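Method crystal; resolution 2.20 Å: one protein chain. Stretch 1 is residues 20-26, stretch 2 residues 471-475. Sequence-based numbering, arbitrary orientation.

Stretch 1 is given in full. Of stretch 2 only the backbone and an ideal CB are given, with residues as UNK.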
# COMPACT_ATOMS: atom_id res chain seq x y z
N ALA A 20 -6.73 -14.66 -20.29
CA ALA A 20 -7.36 -14.67 -18.98
C ALA A 20 -6.46 -14.15 -17.85
O ALA A 20 -5.28 -14.49 -17.77
CB ALA A 20 -7.83 -16.09 -18.65
N HIS A 21 -7.04 -13.32 -16.99
CA HIS A 21 -6.35 -12.73 -15.84
C HIS A 21 -7.20 -13.01 -14.61
O HIS A 21 -8.41 -12.80 -14.63
CB HIS A 21 -6.21 -11.22 -16.03
CG HIS A 21 -5.66 -10.50 -14.83
ND1 HIS A 21 -4.31 -10.44 -14.54
CD2 HIS A 21 -6.29 -9.84 -13.83
CE1 HIS A 21 -4.13 -9.77 -13.42
NE2 HIS A 21 -5.32 -9.39 -12.97
N ASP A 22 -6.58 -13.47 -13.53
CA ASP A 22 -7.31 -13.77 -12.30
C ASP A 22 -7.33 -12.55 -11.36
O ASP A 22 -6.31 -12.18 -10.78
CB ASP A 22 -6.69 -14.97 -11.61
CG ASP A 22 -7.42 -15.37 -10.35
OD1 ASP A 22 -8.48 -14.78 -10.06
OD2 ASP A 22 -6.93 -16.29 -9.64
N PRO A 23 -8.51 -11.91 -11.21
CA PRO A 23 -8.66 -10.74 -10.34
C PRO A 23 -8.50 -11.07 -8.85
O PRO A 23 -8.51 -10.18 -8.01
CB PRO A 23 -10.07 -10.26 -10.67
CG PRO A 23 -10.79 -11.54 -10.98
CD PRO A 23 -9.78 -12.22 -11.89
N PHE A 24 -8.37 -12.36 -8.54
CA PHE A 24 -8.18 -12.82 -7.17
C PHE A 24 -6.95 -13.73 -7.09
O PHE A 24 -6.91 -14.66 -6.29
CB PHE A 24 -9.40 -13.61 -6.68
CG PHE A 24 -10.65 -12.78 -6.54
CD1 PHE A 24 -11.71 -12.95 -7.41
CD2 PHE A 24 -10.75 -11.83 -5.53
CE1 PHE A 24 -12.87 -12.18 -7.28
CE2 PHE A 24 -11.90 -11.05 -5.39
CZ PHE A 24 -12.96 -11.23 -6.27
N SER A 25 -5.95 -13.45 -7.93
CA SER A 25 -4.74 -14.27 -7.94
C SER A 25 -4.08 -14.40 -6.56
O SER A 25 -3.68 -15.49 -6.16
CB SER A 25 -3.74 -13.74 -8.98
OG SER A 25 -3.64 -12.33 -8.94
N PHE A 26 -3.97 -13.29 -5.84
CA PHE A 26 -3.37 -13.31 -4.51
C PHE A 26 -4.17 -14.24 -3.60
O PHE A 26 -3.61 -15.10 -2.92
CB PHE A 26 -3.36 -11.91 -3.90
CG PHE A 26 -2.96 -11.89 -2.45
CD1 PHE A 26 -1.63 -12.04 -2.08
CD2 PHE A 26 -3.92 -11.74 -1.45
CE1 PHE A 26 -1.25 -12.05 -0.74
CE2 PHE A 26 -3.56 -11.76 -0.10
CZ PHE A 26 -2.22 -11.91 0.25
N UNK A 471 -4.13 -3.90 -5.48
CA UNK A 471 -5.44 -3.86 -6.12
C UNK A 471 -5.51 -4.76 -7.35
O UNK A 471 -4.71 -4.63 -8.27
CB UNK A 471 -5.79 -2.42 -6.51
N UNK A 472 -6.49 -5.65 -7.37
CA UNK A 472 -6.63 -6.57 -8.49
C UNK A 472 -8.07 -7.00 -8.75
O UNK A 472 -8.41 -7.41 -9.86
CB UNK A 472 -5.77 -7.81 -8.24
N UNK A 473 -8.93 -6.88 -7.74
CA UNK A 473 -10.33 -7.28 -7.91
C UNK A 473 -11.15 -6.23 -8.65
O UNK A 473 -12.09 -5.65 -8.11
CB UNK A 473 -10.96 -7.56 -6.55
N UNK A 474 -10.78 -6.02 -9.90
CA UNK A 474 -11.47 -5.07 -10.76
C UNK A 474 -12.25 -5.87 -11.79
O UNK A 474 -11.67 -6.56 -12.62
CB UNK A 474 -10.49 -4.10 -11.43
N UNK A 475 -13.57 -5.78 -11.72
CA UNK A 475 -14.43 -6.50 -12.64
C UNK A 475 -14.21 -6.03 -14.07
O UNK A 475 -14.00 -6.83 -14.98
CB UNK A 475 -15.90 -6.33 -12.24

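Position 471 points its CA-to-CB bond away from stretch 1, and no atom of that stretch lies within 5.5 Å of the ideal CB. The visible atoms therefore set little restriction, and polar, charged or aliphatic side chains are all conceivable. The residue is Lys-471, which makes no contact across the stretches; its chain runs instead alongside its own stretch, where NZ turns to a partner at 473.

Position 472 is the one that faces stretch 1 most directly. Its CA-to-CB bond points toward a cluster of polar atoms: the ideal CB stands 3.6 Å from Pro-23 O and 5.0 Å from both His-21 NE2 and Ser-25 OG. The imidazole nitrogen could meet an acceptor, whereas the carbonyl groups of the turn ask for a donor. A short side chain carrying both kinds of group suits this setting best; Asn is the natural candidate, and Asp or Ser could answer part of it. The residue is Asn-472, with chi1 in the t well. His-21 NE2 donates to Asn-472 OD1 at 2.7 Å, nearly linearly at 169°, and the oxygen lies at the edge of the imidazole, near its plane. On the other branch, Asn-472 ND2 gives a weak hydrogen bond to Asp-22 O at 2.9 Å, the angle being only 129°. That carbonyl also accepts from Ser-25 N at 3.1 Å, so the amide joins a turn already closed by its own backbone. Asn-472 ND2 further donates to water 1 at 2.8 Å, and the water accepts from Phe-26 N at 2.9 Å, so the water links the amide to the backbone at Phe-26.

At 473 the CB points sideways, 3.8 Å from Phe-24 CE2 and 3.9 Å from Pro-23 O. The aromatic ring offers a nonpolar surface to the first carbons of a side chain, so aliphatic residues would suit, as would polar ones whose ends turn elsewhere. The residue is Asn-473: its CB packs against Phe-24 CE2 at 3.8 Å, while Asn-473 OD1 accepts from Lys-471 NZ at 2.9 Å. Its CA also approaches Pro-23 O at 3.4 Å in a CA-H...O contact.

Positions 474 and 475 have nothing of stretch 1 within 5.5 Å of their ideal CB atoms, so aliphatic, aromatic or polar side chains would all be compatible with what stretch 1 offers. They are Ile-474, whose backbone N comes 4.4 Å from Pro-23 CB, and Tyr-475, whose CA-to-CB bond points away.

Stretch 2 471-475: KNNIY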
# COMPACT_ATOMS: atom_id res chain seq x y z
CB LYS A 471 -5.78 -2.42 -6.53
CG LYS A 471 -7.18 -2.28 -7.09
CD LYS A 471 -8.22 -2.74 -6.08
CE LYS A 471 -9.63 -2.45 -6.55
NZ LYS A 471 -10.64 -2.73 -5.49
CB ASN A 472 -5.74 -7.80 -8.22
CG ASN A 472 -5.52 -8.66 -9.46
OD1 ASN A 472 -5.53 -8.17 -10.58
ND2 ASN A 472 -5.28 -9.95 -9.24
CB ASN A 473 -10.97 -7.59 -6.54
CG ASN A 473 -11.10 -6.38 -5.66
OD1 ASN A 473 -10.20 -5.55 -5.57
ND2 ASN A 473 -12.24 -6.27 -4.97
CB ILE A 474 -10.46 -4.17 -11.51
CG1 ILE A 474 -9.54 -3.46 -10.51
CG2 ILE A 474 -11.22 -3.15 -12.35
CD1 ILE A 474 -8.31 -2.81 -11.13
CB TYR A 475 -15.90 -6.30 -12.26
CG TYR A 475 -16.85 -6.94 -13.24
CD1 TYR A 475 -16.79 -8.31 -13.50
CD2 TYR A 475 -17.79 -6.18 -13.92
CE1 TYR A 475 -17.64 -8.90 -14.42
CE2 TYR A 475 -18.65 -6.76 -14.85
CZ TYR A 475 -18.57 -8.12 -15.10
OH TYR A 475 -19.43 -8.71 -16.00
O HOH W 1 -4.96 -10.63 -6.51
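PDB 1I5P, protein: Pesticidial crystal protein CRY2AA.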